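Local coordinates for four helix bundle protein (Bacteroides thetaiotaomicron VPI-5482, PDB 2RLD), which is of unknown function but belongs to the 23S rRNA-intervening sequence (S23) family of four-helix bundles and can bind calcium, at the interface of chains A and B. Numbering follows the deposited sequence. Chains: chain A/B, Uncharacterized protein.

Contact 1: the interface of chains A and B. Residues chain A 77, 80-81, 84, 105, 108; chain B 54, 58.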
# COMPACT_ATOMS: atom_id res chain seq x y z
N ASN A 77 -10.31 -14.44 0.03
CA ASN A 77 -11.55 -14.12 -0.67
C ASN A 77 -11.29 -13.35 -1.95
O ASN A 77 -11.98 -13.59 -2.94
CB ASN A 77 -12.51 -13.36 0.24
CG ASN A 77 -13.25 -14.31 1.21
OD1 ASN A 77 -13.86 -15.30 0.78
ND2 ASN A 77 -13.17 -14.03 2.52
N GLU A 80 -10.14 -15.84 -4.48
CA GLU A 80 -11.25 -16.65 -4.91
C GLU A 80 -12.16 -15.89 -5.86
O GLU A 80 -12.75 -16.49 -6.75
CB GLU A 80 -12.03 -17.12 -3.69
CG GLU A 80 -11.23 -18.19 -2.90
CD GLU A 80 -11.41 -18.16 -1.41
OE1 GLU A 80 -12.33 -17.50 -0.90
OE2 GLU A 80 -10.55 -18.77 -0.75
N TYR A 81 -12.28 -14.59 -5.66
CA TYR A 81 -13.02 -13.74 -6.65
C TYR A 81 -12.30 -13.68 -7.96
O TYR A 81 -12.94 -13.81 -9.00
CB TYR A 81 -13.32 -12.28 -6.23
CG TYR A 81 -14.54 -11.70 -6.97
CD1 TYR A 81 -15.76 -12.36 -6.90
CD2 TYR A 81 -14.49 -10.50 -7.71
CE1 TYR A 81 -16.87 -11.89 -7.54
CE2 TYR A 81 -15.60 -10.04 -8.37
CZ TYR A 81 -16.79 -10.74 -8.27
OH TYR A 81 -17.92 -10.26 -8.91
N GLU A 84 -13.03 -16.80 -9.73
CA GLU A 84 -14.36 -16.73 -10.31
C GLU A 84 -14.35 -15.99 -11.67
O GLU A 84 -14.98 -16.42 -12.65
CB GLU A 84 -15.30 -15.97 -9.39
CG GLU A 84 -15.90 -16.71 -8.25
CD GLU A 84 -17.08 -15.93 -7.65
OE1 GLU A 84 -18.08 -15.78 -8.37
OE2 GLU A 84 -16.97 -15.43 -6.52
N THR A 105 -10.23 -22.33 -0.54
CA THR A 105 -11.31 -22.34 0.43
C THR A 105 -10.99 -23.20 1.68
O THR A 105 -11.50 -22.95 2.77
CB THR A 105 -12.65 -22.68 -0.26
OG1 THR A 105 -12.58 -23.98 -0.84
CG2 THR A 105 -12.94 -21.67 -1.38
N ASN A 108 -9.57 -20.65 3.88
CA ASN A 108 -10.64 -19.83 4.50
C ASN A 108 -11.16 -20.55 5.73
O ASN A 108 -11.37 -19.95 6.77
CB ASN A 108 -11.86 -19.61 3.57
CG ASN A 108 -11.57 -18.70 2.39
OD1 ASN A 108 -10.55 -18.83 1.75
ND2 ASN A 108 -12.52 -17.81 2.06
N ARG B 54 -18.91 -10.81 -2.15
CA ARG B 54 -18.52 -12.18 -1.83
C ARG B 54 -18.21 -12.34 -0.35
O ARG B 54 -18.67 -13.27 0.28
CB ARG B 54 -17.30 -12.60 -2.64
CG ARG B 54 -16.87 -13.99 -2.32
CD ARG B 54 -15.48 -14.29 -2.85
NE ARG B 54 -15.05 -15.58 -2.31
CZ ARG B 54 -15.41 -16.75 -2.81
NH1 ARG B 54 -16.16 -16.83 -3.90
NH2 ARG B 54 -14.98 -17.86 -2.24
N GLN B 58 -19.95 -14.48 2.85
CA GLN B 58 -19.24 -15.37 3.76
C GLN B 58 -19.19 -14.83 5.19
O GLN B 58 -18.56 -15.45 6.05
CB GLN B 58 -17.83 -15.64 3.24
CG GLN B 58 -17.83 -16.35 1.89
CD GLN B 58 -16.43 -16.57 1.36
OE1 GLN B 58 -16.25 -17.12 0.28
NE2 GLN B 58 -15.44 -16.16 2.13

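Contact 2: the interface of chains A and B. Residues chain A 81, 84-85; chain B 15-16, 19, 47, 50.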
# COMPACT_ATOMS: atom_id res chain seq x y z
N TYR A 81 -12.28 -14.59 -5.66
CA TYR A 81 -13.02 -13.74 -6.65
C TYR A 81 -12.30 -13.68 -7.96
O TYR A 81 -12.94 -13.81 -9.00
CB TYR A 81 -13.32 -12.28 -6.23
CG TYR A 81 -14.54 -11.70 -6.97
CD1 TYR A 81 -15.76 -12.36 -6.90
CD2 TYR A 81 -14.49 -10.50 -7.71
CE1 TYR A 81 -16.87 -11.89 -7.54
CE2 TYR A 81 -15.60 -10.04 -8.37
CZ TYR A 81 -16.79 -10.74 -8.27
OH TYR A 81 -17.92 -10.26 -8.91
N GLU A 84 -13.03 -16.80 -9.73
CA GLU A 84 -14.36 -16.73 -10.31
C GLU A 84 -14.35 -15.99 -11.67
O GLU A 84 -14.98 -16.42 -12.65
CB GLU A 84 -15.30 -15.97 -9.39
CG GLU A 84 -15.90 -16.71 -8.25
CD GLU A 84 -17.08 -15.93 -7.65
OE1 GLU A 84 -18.08 -15.78 -8.37
OE2 GLU A 84 -16.97 -15.43 -6.52
N LEU A 85 -13.68 -14.84 -11.70
CA LEU A 85 -13.57 -14.06 -12.93
C LEU A 85 -12.85 -14.85 -14.04
O LEU A 85 -13.28 -14.83 -15.18
CB LEU A 85 -12.88 -12.75 -12.63
CG LEU A 85 -13.76 -11.72 -11.93
CD1 LEU A 85 -13.00 -10.46 -11.48
CD2 LEU A 85 -14.94 -11.32 -12.83
N SER B 15 -22.77 -8.11 -10.19
CA SER B 15 -21.44 -7.61 -9.79
C SER B 15 -20.33 -8.39 -10.51
O SER B 15 -19.34 -7.80 -10.89
CB SER B 15 -21.28 -7.58 -8.26
OG SER B 15 -21.21 -8.87 -7.70
N LEU B 16 -20.53 -9.69 -10.75
CA LEU B 16 -19.57 -10.47 -11.54
C LEU B 16 -19.53 -10.00 -12.99
O LEU B 16 -18.47 -9.80 -13.56
CB LEU B 16 -19.89 -11.97 -11.45
CG LEU B 16 -18.89 -12.87 -12.20
CD1 LEU B 16 -17.55 -12.90 -11.46
CD2 LEU B 16 -19.36 -14.32 -12.45
N ALA B 19 -17.80 -6.71 -13.08
CA ALA B 19 -16.34 -6.93 -12.97
C ALA B 19 -15.71 -7.28 -14.30
O ALA B 19 -14.66 -6.76 -14.65
CB ALA B 19 -16.00 -8.03 -11.88
N THR B 47 -13.83 -3.94 -9.65
CA THR B 47 -13.81 -5.34 -9.28
C THR B 47 -13.97 -5.54 -7.79
O THR B 47 -14.41 -6.60 -7.36
CB THR B 47 -12.54 -6.00 -9.77
OG1 THR B 47 -11.41 -5.43 -9.09
CG2 THR B 47 -12.43 -5.84 -11.34
N GLY B 50 -17.79 -6.58 -6.42
CA GLY B 50 -18.07 -8.01 -6.30
C GLY B 50 -17.30 -8.75 -5.22
O GLY B 50 -17.84 -9.61 -4.55
O HOH W 1 -20.17 -11.56 -7.98

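Contact 1: the interface of chains A and B
B:Arg54 reaches from helix 38-57 of chain B to chain A with its guanidinium set between A:Glu80 and A:Glu84, one turn apart on helix 62-88. With CG anti to the backbone N (chi1 179°), the extended chain carries NE over to chain A. The two terminal nitrogens part ways. NH2 of B:Arg54 forms a salt bridge of 3.0 Å with the carboxylate OE1 of A:Glu80. NH1 of B:Arg54 lies 3.1 Å from OE2 of A:Glu84, a salt bridge whose hydrogen bond is weak. Neither carboxylate lies flat against the arginine; the plane of A:Glu80 is turned 63° from the guanidinium, and its OE1 is met from above the carboxylate plane. CB of A:Glu80 also rests over one guanidinium face, offset toward its rim, 3.5 Å from CZ of B:Arg54. On the chain A side, ND2 of A:Asn108, from helix 94-115, donates to the syn lone pair of A:Glu80 OE1 at 3.0 Å, which helps fix the carboxylate. A leucine in place of B:Arg54 would probably leave both glutamates without their cationic mate across the interface. The side chains of A:Asn77 and B:Gln58 pass in opposite directions, but the modelled approach of their amides is too close to be trusted. The patch gives this chain pairing a charged clasp, whose role in solution the structure alone does not show.

Contact 2: the interface of chains A and B
The ring of A:Tyr81 lies against helix 38-57 of chain B at B:Gly50, whose carbonyl carbon C sits over one face, 3.8 Å from the ring centroid and offset toward the rim. CA of B:Gly50 lies 3.6 Å from CZ of A:Tyr81, an approach that the absence of a side chain allows. Toward the CE2 side the ring passes the backbone O of B:Thr47, about one turn earlier on the same helix. The phenol thus enters the groove between helices 38-57 and 7-32, its hydroxyl directed at the backbone of B:Leu16. Next to it A:Leu85, one turn further along helix 62-88 of chain A, meets helix 7-32. The two leucine side chains, A:Leu85 and B:Leu16, point opposite ways as they pass, and CD2 of A:Leu85 and CD1 of B:Leu16 are packed tightly at 3.3 Å. CD2 of A:Leu85 also touches CB of B:Ala19, 3.6 Å away, so one leucine branch packs against two residues about a turn apart on the partner helix. B:Leu16 holds CG anti to its own backbone N (chi1 -177°), and with the turn at chi2 (71°) this brings CD1 to the methyl of A:Leu85; B:Leu16 CD1 also comes to 3.9 Å from CZ of A:Tyr81. Further out, a water lies at the edge of the tyrosine ring, in its plane, and ties the phenol to B:Ser15. This water stands 2.8 Å from OH of A:Tyr81 and 2.9 Å from the hydroxyl OG of B:Ser15.

About 10 Å separates the C-alpha centres of contact 1 and contact 2, and A:Tyr81 and A:Glu84 belong to both. Helix 62-88 of chain A supplies the continuous edge: both contacts use its C-terminal part, contact 2 lying nearer the end, and helix 94-115 adds to contact 1. Helix 38-57 of chain B serves both, giving B:Arg54 to contact 1, while helix 7-32 joins at contact 2. A charged patch and a largely apolar one thus lie side by side in one interface. Different faces of the two copies meet, without exact two-fold symmetry; the structure alone does not show whether the five-chain assembly forms in solution.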